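Local coordinates for FERM, ARHGEF and pleckstrin domain-containing protein 2 (Mus musculus, PDB 6D2K) that acts as a guanine nucleotide exchange factor that activates RAC1, contributes to semaphorin responses and actin remodelling, and is represented here by its FERM domain, at residues A[2-7]-A[23-28]; A[8-13]-A[79-84]. All blocks are in the same frame, centred on the assembly; numbering follows the deposited sequence.

Contact 1 of 2, residues A[2-7]-A[23-28]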
loop_
_atom_site.group_PDB
_atom_site.type_symbol
_atom_site.label_atom_id
_atom_site.label_comp_id
_atom_site.label_asym_id
_atom_site.label_seq_id
_atom_site.Cartn_x
_atom_site.Cartn_y
_atom_site.Cartn_z
ATOM N N ARG A 2 -20.198 33.706 -8.240
ATOM C CA ARG A 2 -19.672 32.411 -8.644
ATOM C C ARG A 2 -20.754 31.599 -9.348
ATOM O O ARG A 2 -21.902 31.581 -8.896
ATOM C CB ARG A 2 -19.227 31.649 -7.400
ATOM C CG ARG A 2 -18.033 32.245 -6.679
ATOM C CD ARG A 2 -17.024 31.149 -6.423
ATOM N NE ARG A 2 -17.054 30.180 -7.515
ATOM C CZ ARG A 2 -16.826 30.487 -8.789
ATOM N NH1 ARG A 2 -16.885 29.548 -9.716
ATOM N NH2 ARG A 2 -16.546 31.739 -9.141
ATOM N N MET A 3 -20.403 30.930 -10.447
ATOM C CA MET A 3 -21.333 29.982 -11.064
ATOM C C MET A 3 -20.974 28.534 -10.704
ATOM O O MET A 3 -21.532 27.586 -11.264
ATOM C CB MET A 3 -21.402 30.169 -12.585
ATOM C CG MET A 3 -22.548 29.408 -13.261
ATOM S SD MET A 3 -24.180 30.151 -13.012
ATOM C CE MET A 3 -23.958 31.696 -13.895
ATOM N N GLN A 4 -20.039 28.366 -9.769
ATOM C CA GLN A 4 -19.767 27.043 -9.207
ATOM C C GLN A 4 -20.025 27.060 -7.715
ATOM O O GLN A 4 -20.022 28.116 -7.095
ATOM C CB GLN A 4 -18.313 26.630 -9.401
ATOM C CG GLN A 4 -17.700 26.956 -10.732
ATOM C CD GLN A 4 -16.258 26.521 -10.784
ATOM O OE1 GLN A 4 -15.344 27.301 -10.486
ATOM N NE2 GLN A 4 -16.038 25.264 -11.143
ATOM N N GLU A 5 -20.218 25.881 -7.135
ATOM C CA GLU A 5 -20.296 25.770 -5.686
ATOM C C GLU A 5 -18.944 26.121 -5.064
ATOM O O GLU A 5 -17.897 25.977 -5.705
ATOM C CB GLU A 5 -20.699 24.352 -5.282
ATOM C CG GLU A 5 -21.929 23.821 -6.018
ATOM C CD GLU A 5 -23.227 24.438 -5.529
ATOM O OE1 GLU A 5 -24.259 24.249 -6.207
ATOM O OE2 GLU A 5 -23.218 25.111 -4.472
ATOM N N LYS A 6 -18.967 26.586 -3.818
ATOM C CA LYS A 6 -17.736 26.855 -3.088
ATOM C C LYS A 6 -16.915 25.569 -3.048
ATOM O O LYS A 6 -17.460 24.483 -2.838
ATOM C CB LYS A 6 -18.046 27.327 -1.669
ATOM C CG LYS A 6 -16.854 27.925 -0.928
ATOM C CD LYS A 6 -17.202 28.201 0.529
ATOM C CE LYS A 6 -17.866 26.980 1.163
ATOM N NZ LYS A 6 -17.993 27.097 2.645
ATOM N N HIS A 7 -15.611 25.687 -3.274
ATOM C CA HIS A 7 -14.747 24.512 -3.316
ATOM C C HIS A 7 -14.148 24.240 -1.943
ATOM O O HIS A 7 -13.917 25.169 -1.169
ATOM C CB HIS A 7 -13.614 24.710 -4.330
ATOM C CG HIS A 7 -14.042 24.618 -5.764
ATOM N ND1 HIS A 7 -15.197 25.202 -6.241
ATOM C CD2 HIS A 7 -13.448 24.033 -6.832
ATOM C CE1 HIS A 7 -15.302 24.968 -7.538
ATOM N NE2 HIS A 7 -14.249 24.268 -7.924
ATOM N N ASP A 23 -8.310 22.263 -5.018
ATOM C CA ASP A 23 -9.609 22.831 -4.686
ATOM C C ASP A 23 -10.685 22.154 -5.516
ATOM O O ASP A 23 -10.593 22.083 -6.738
ATOM C CB ASP A 23 -9.596 24.341 -4.924
ATOM C CG ASP A 23 -8.660 25.063 -3.983
ATOM O OD1 ASP A 23 -8.735 24.804 -2.763
ATOM O OD2 ASP A 23 -7.851 25.886 -4.456
ATOM N N ILE A 24 -11.704 21.627 -4.848
ATOM C CA ILE A 24 -12.711 20.849 -5.548
ATOM C C ILE A 24 -14.077 21.052 -4.917
ATOM O O ILE A 24 -14.181 21.303 -3.717
ATOM C CB ILE A 24 -12.349 19.359 -5.525
ATOM C CG1 ILE A 24 -13.208 18.568 -6.511
ATOM C CG2 ILE A 24 -12.483 18.807 -4.121
ATOM C CD1 ILE A 24 -12.637 17.212 -6.842
ATOM N N GLU A 25 -15.122 20.946 -5.731
ATOM C CA GLU A 25 -16.485 21.011 -5.217
ATOM C C GLU A 25 -16.783 19.747 -4.439
ATOM O O GLU A 25 -16.621 18.645 -4.955
ATOM C CB GLU A 25 -17.490 21.184 -6.351
ATOM C CG GLU A 25 -17.361 22.512 -7.064
ATOM C CD GLU A 25 -18.279 22.624 -8.261
ATOM O OE1 GLU A 25 -18.019 21.942 -9.276
ATOM O OE2 GLU A 25 -19.258 23.396 -8.184
ATOM N N PRO A 26 -17.209 19.909 -3.182
ATOM C CA PRO A 26 -17.421 18.767 -2.287
ATOM C C PRO A 26 -18.323 17.701 -2.899
ATOM O O PRO A 26 -18.148 16.525 -2.594
ATOM C CB PRO A 26 -18.079 19.399 -1.062
ATOM C CG PRO A 26 -17.619 20.822 -1.077
ATOM C CD PRO A 26 -17.470 21.200 -2.520
ATOM N N LYS A 27 -19.253 18.102 -3.761
ATOM C CA LYS A 27 -20.218 17.166 -4.332
ATOM C C LYS A 27 -19.644 16.307 -5.453
ATOM O O LYS A 27 -20.259 15.325 -5.857
ATOM C CB LYS A 27 -21.433 17.920 -4.868
ATOM C CG LYS A 27 -21.118 18.743 -6.106
ATOM C CD LYS A 27 -22.328 19.522 -6.590
ATOM C CE LYS A 27 -21.952 20.399 -7.767
ATOM N NZ LYS A 27 -20.779 21.247 -7.418
ATOM N N CYS A 28 -18.480 16.690 -5.968
ATOM C CA CYS A 28 -17.832 15.923 -7.030
ATOM C C CYS A 28 -17.492 14.505 -6.581
ATOM O O CYS A 28 -17.131 14.282 -5.427
ATOM C CB CYS A 28 -16.553 16.623 -7.505
ATOM S SG CYS A 28 -16.825 18.171 -8.396
#
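Glu25 extends its carboxylate to the backbone of Glu5, whose amide N donates a 2.9 Å hydrogen bond to Glu25 OE2. The bond is bent, with 139° at the hydrogen, and meets the oxygen on its anti side, somewhat out of the carboxylate plane. The same oxygen receives a second donor in a salt bridge within segment 23-28, Lys27 NZ lying 2.7 Å from Glu25 OE2 and standing over the carboxylate plane. Two donors thus grip one oxygen, and the ammonium would probably draw negative charge toward it. Lys27 runs extended as far as CE and bends only at its last torsion (chi4 -53°), which sets NZ over the carboxylate. There Lys27 NZ also comes within 3.1 Å of Glu5 CG, the two side chains crossing at about a right angle.

Glu25 to Cys28 form a type I beta turn directly after strand 19-24. Segment 2-7 is the irregular lead-in to strand 8-13, so the contact lies at the open end of the first beta hairpin of the ubiquitin-like FERM N-terminal lobe, near the surface.

The His7 ring carries most of the remaining contact. Glu25 CG sits over one face, 3.6 Å from the His7 ring centroid and displaced toward the rim, making a CH-pi contact. Near the ring plane, His7 CD2 abuts Asp23 O at 3.5 Å, while the carboxylate of Asp23 pairs with Arg9. Further along, Pro26 CD packs against Lys6 O at 3.3 Å. A hydrogen bond within segment 2-7, from His7 ND1 to Glu5 O (2.9 Å), restrains the ring's rotation. An alanine at His7 would probably leave Glu5 O without this donor and open a gap beside Glu25 CG, whose methylene would lose its CH-pi partner.

Contact 2 of 2, residues A[8-13]-A[79-84]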
loop_
_atom_site.group_PDB
_atom_site.type_symbol
_atom_site.label_atom_id
_atom_site.label_comp_id
_atom_site.label_asym_id
_atom_site.label_seq_id
_atom_site.Cartn_x
_atom_site.Cartn_y
_atom_site.Cartn_z
ATOM N N MET A 8 -13.887 22.968 -1.647
ATOM C CA MET A 8 -13.115 22.609 -0.461
ATOM C C MET A 8 -11.638 22.469 -0.831
ATOM O O MET A 8 -11.305 22.071 -1.948
ATOM C CB MET A 8 -13.644 21.318 0.178
ATOM C CG MET A 8 -13.673 20.108 -0.745
ATOM S SD MET A 8 -14.444 18.649 0.018
ATOM C CE MET A 8 -13.346 18.351 1.410
ATOM N N ARG A 9 -10.764 22.816 0.111
ATOM C CA ARG A 9 -9.320 22.736 -0.085
ATOM C C ARG A 9 -8.867 21.390 0.434
ATOM O O ARG A 9 -9.084 21.063 1.596
ATOM C CB ARG A 9 -8.613 23.841 0.702
ATOM C CG ARG A 9 -7.089 23.823 0.590
ATOM C CD ARG A 9 -6.657 24.072 -0.840
ATOM N NE ARG A 9 -5.818 25.261 -0.987
ATOM C CZ ARG A 9 -6.279 26.495 -1.164
ATOM N NH1 ARG A 9 -7.585 26.725 -1.205
ATOM N NH2 ARG A 9 -5.429 27.508 -1.297
ATOM N N ILE A 10 -8.261 20.589 -0.430
ATOM C CA ILE A 10 -7.819 19.276 -0.018
ATOM C C ILE A 10 -6.299 19.198 -0.117
ATOM O O ILE A 10 -5.737 19.529 -1.147
ATOM C CB ILE A 10 -8.473 18.190 -0.892
ATOM C CG1 ILE A 10 -9.997 18.275 -0.742
ATOM C CG2 ILE A 10 -7.976 16.810 -0.499
ATOM C CD1 ILE A 10 -10.763 17.269 -1.554
ATOM N N ARG A 11 -5.638 18.798 0.967
ATOM C CA ARG A 11 -4.193 18.610 0.941
ATOM C C ARG A 11 -3.876 17.181 0.522
ATOM O O ARG A 11 -4.385 16.229 1.118
ATOM C CB ARG A 11 -3.592 18.903 2.316
ATOM C CG ARG A 11 -3.778 20.350 2.774
ATOM C CD ARG A 11 -3.224 20.594 4.176
ATOM N NE ARG A 11 -1.778 20.395 4.257
ATOM C CZ ARG A 11 -0.874 21.242 3.769
ATOM N NH1 ARG A 11 -1.264 22.349 3.146
ATOM N NH2 ARG A 11 0.422 20.981 3.897
ATOM N N VAL A 12 -3.051 17.029 -0.509
ATOM C CA VAL A 12 -2.669 15.688 -0.946
ATOM C C VAL A 12 -1.193 15.471 -0.691
ATOM O O VAL A 12 -0.356 16.144 -1.282
ATOM C CB VAL A 12 -3.020 15.424 -2.421
ATOM C CG1 VAL A 12 -2.480 14.051 -2.858
ATOM C CG2 VAL A 12 -4.530 15.472 -2.605
ATOM N N LYS A 13 -0.886 14.558 0.225
ATOM C CA LYS A 13 0.500 14.235 0.535
ATOM C C LYS A 13 0.987 13.226 -0.489
ATOM O O LYS A 13 0.434 12.146 -0.606
ATOM C CB LYS A 13 0.625 13.678 1.953
ATOM C CG LYS A 13 2.069 13.436 2.393
ATOM C CD LYS A 13 2.140 12.968 3.846
ATOM C CE LYS A 13 3.577 12.993 4.367
ATOM N NZ LYS A 13 4.139 14.375 4.393
ATOM N N ALA A 79 -9.468 18.588 4.673
ATOM C CA ALA A 79 -9.323 17.225 4.227
ATOM C C ALA A 79 -7.856 16.980 3.858
ATOM O O ALA A 79 -7.224 17.804 3.187
ATOM C CB ALA A 79 -10.212 16.991 3.032
ATOM N N VAL A 80 -7.312 15.862 4.322
ATOM C CA VAL A 80 -5.964 15.450 3.941
ATOM C C VAL A 80 -6.011 14.018 3.437
ATOM O O VAL A 80 -6.617 13.159 4.066
ATOM C CB VAL A 80 -4.990 15.499 5.123
ATOM C CG1 VAL A 80 -3.597 15.076 4.669
ATOM C CG2 VAL A 80 -4.949 16.897 5.721
ATOM N N LEU A 81 -5.379 13.773 2.297
ATOM C CA LEU A 81 -5.321 12.430 1.732
ATOM C C LEU A 81 -3.892 12.218 1.300
ATOM O O LEU A 81 -3.155 13.184 1.139
ATOM C CB LEU A 81 -6.228 12.316 0.517
ATOM C CG LEU A 81 -7.718 12.338 0.854
ATOM C CD1 LEU A 81 -8.246 13.745 0.725
ATOM C CD2 LEU A 81 -8.473 11.404 -0.058
ATOM N N ARG A 82 -3.491 10.963 1.108
ATOM C CA ARG A 82 -2.150 10.713 0.594
ATOM C C ARG A 82 -2.167 9.743 -0.575
ATOM O O ARG A 82 -3.000 8.846 -0.659
ATOM C CB ARG A 82 -1.196 10.227 1.688
ATOM C CG ARG A 82 -1.368 8.787 2.115
ATOM C CD ARG A 82 -0.376 8.481 3.227
ATOM N NE ARG A 82 -0.385 7.084 3.626
ATOM C CZ ARG A 82 0.456 6.572 4.519
ATOM N NH1 ARG A 82 0.397 5.286 4.833
ATOM N NH2 ARG A 82 1.365 7.356 5.089
ATOM N N LEU A 83 -1.228 9.953 -1.491
ATOM C CA LEU A 83 -1.020 9.063 -2.623
ATOM C C LEU A 83 -0.444 7.750 -2.137
ATOM O O LEU A 83 0.451 7.748 -1.282
ATOM C CB LEU A 83 -0.013 9.706 -3.582
ATOM C CG LEU A 83 0.370 8.860 -4.788
ATOM C CD1 LEU A 83 -0.825 8.610 -5.664
ATOM C CD2 LEU A 83 1.472 9.602 -5.549
ATOM N N ALA A 84 -0.938 6.641 -2.688
ATOM C CA ALA A 84 -0.414 5.331 -2.335
ATOM C C ALA A 84 -0.648 4.350 -3.458
ATOM O O ALA A 84 -1.612 4.484 -4.217
ATOM C CB ALA A 84 -1.087 4.810 -1.056
HETATM O O HOH W 1 -10.894 20.325 3.180
#
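Arg11 to Lys13 pair in parallel register with Val80 to Arg82, the strand axes approaching to 4.4 Å with their directions 28° apart. Arg11 and Lys13 each use both backbone polar groups: Arg11 N bonds to Ala79 O and Leu81 N to Arg11 O, then Lys13 N to Leu81 O and Leu83 N to Lys13 O. All four bonds are close to straight. Towards the start of the strands the backbones separate, and a water accepts from Ala79 N at 2.7 Å while also reaching Arg9 O.

Met8, Ile10, Ala79 and Leu81 meet on the buried side. Met8 CE touches Ala79 CB at 3.8 Å, and Ile10 CG1 lies 4.0 Å from Ala79 CB, the same methyl. The tightest carbon pair is Ile10 CG2 to Leu81 CD1, only 3.3 Å. Leu81 has a chi2 of 95°, off the staggered positions, which together with this short approach suggests local strain. Leu51 and Phe53 of strand 49-54 also pack on Leu81, and Leu33 of helix 30-41 covers Ile10.

On the other face, Lys13 CB and Arg82 CB lie side by side at 3.9 Å before the chains part. The Arg82 guanidinium leads away to salt bridges with Glu52 and Glu114 and a cation-pi contact with Trp60, which together probably fix the guanidinium and balance its charge. Parallel pairing of the first and last strands in the middle of a mixed sheet, with a helix packed on one face, is characteristic of the beta-grasp fold of ubiquitin, here in the FERM N-terminal lobe.

Overall arrangement
From the N terminus, the irregular segment 2-7 runs directly into strand 8-13, after which the chain reverses into strand 19-24 and returns to the start. Contact 1 closes this short loop of 15 residues. Contact 2 closes a much longer one, through strand 19-24, helix 30-41, strands 49-54 and 60-62 and helix 69-73, before strand 79-85 comes back beside strand 8-13. The two contacts cross along the chain, since 2-7 precedes 8-13 while its partner 23-28 falls between 8-13 and 79-84. They meet where Ile24 O probably bonds to Met8 N and Asp23 pairs with Arg9. Strand 8-13 therefore lies between both returning strands, joining the N-terminal lead-in and hairpin to the rest of the sheet.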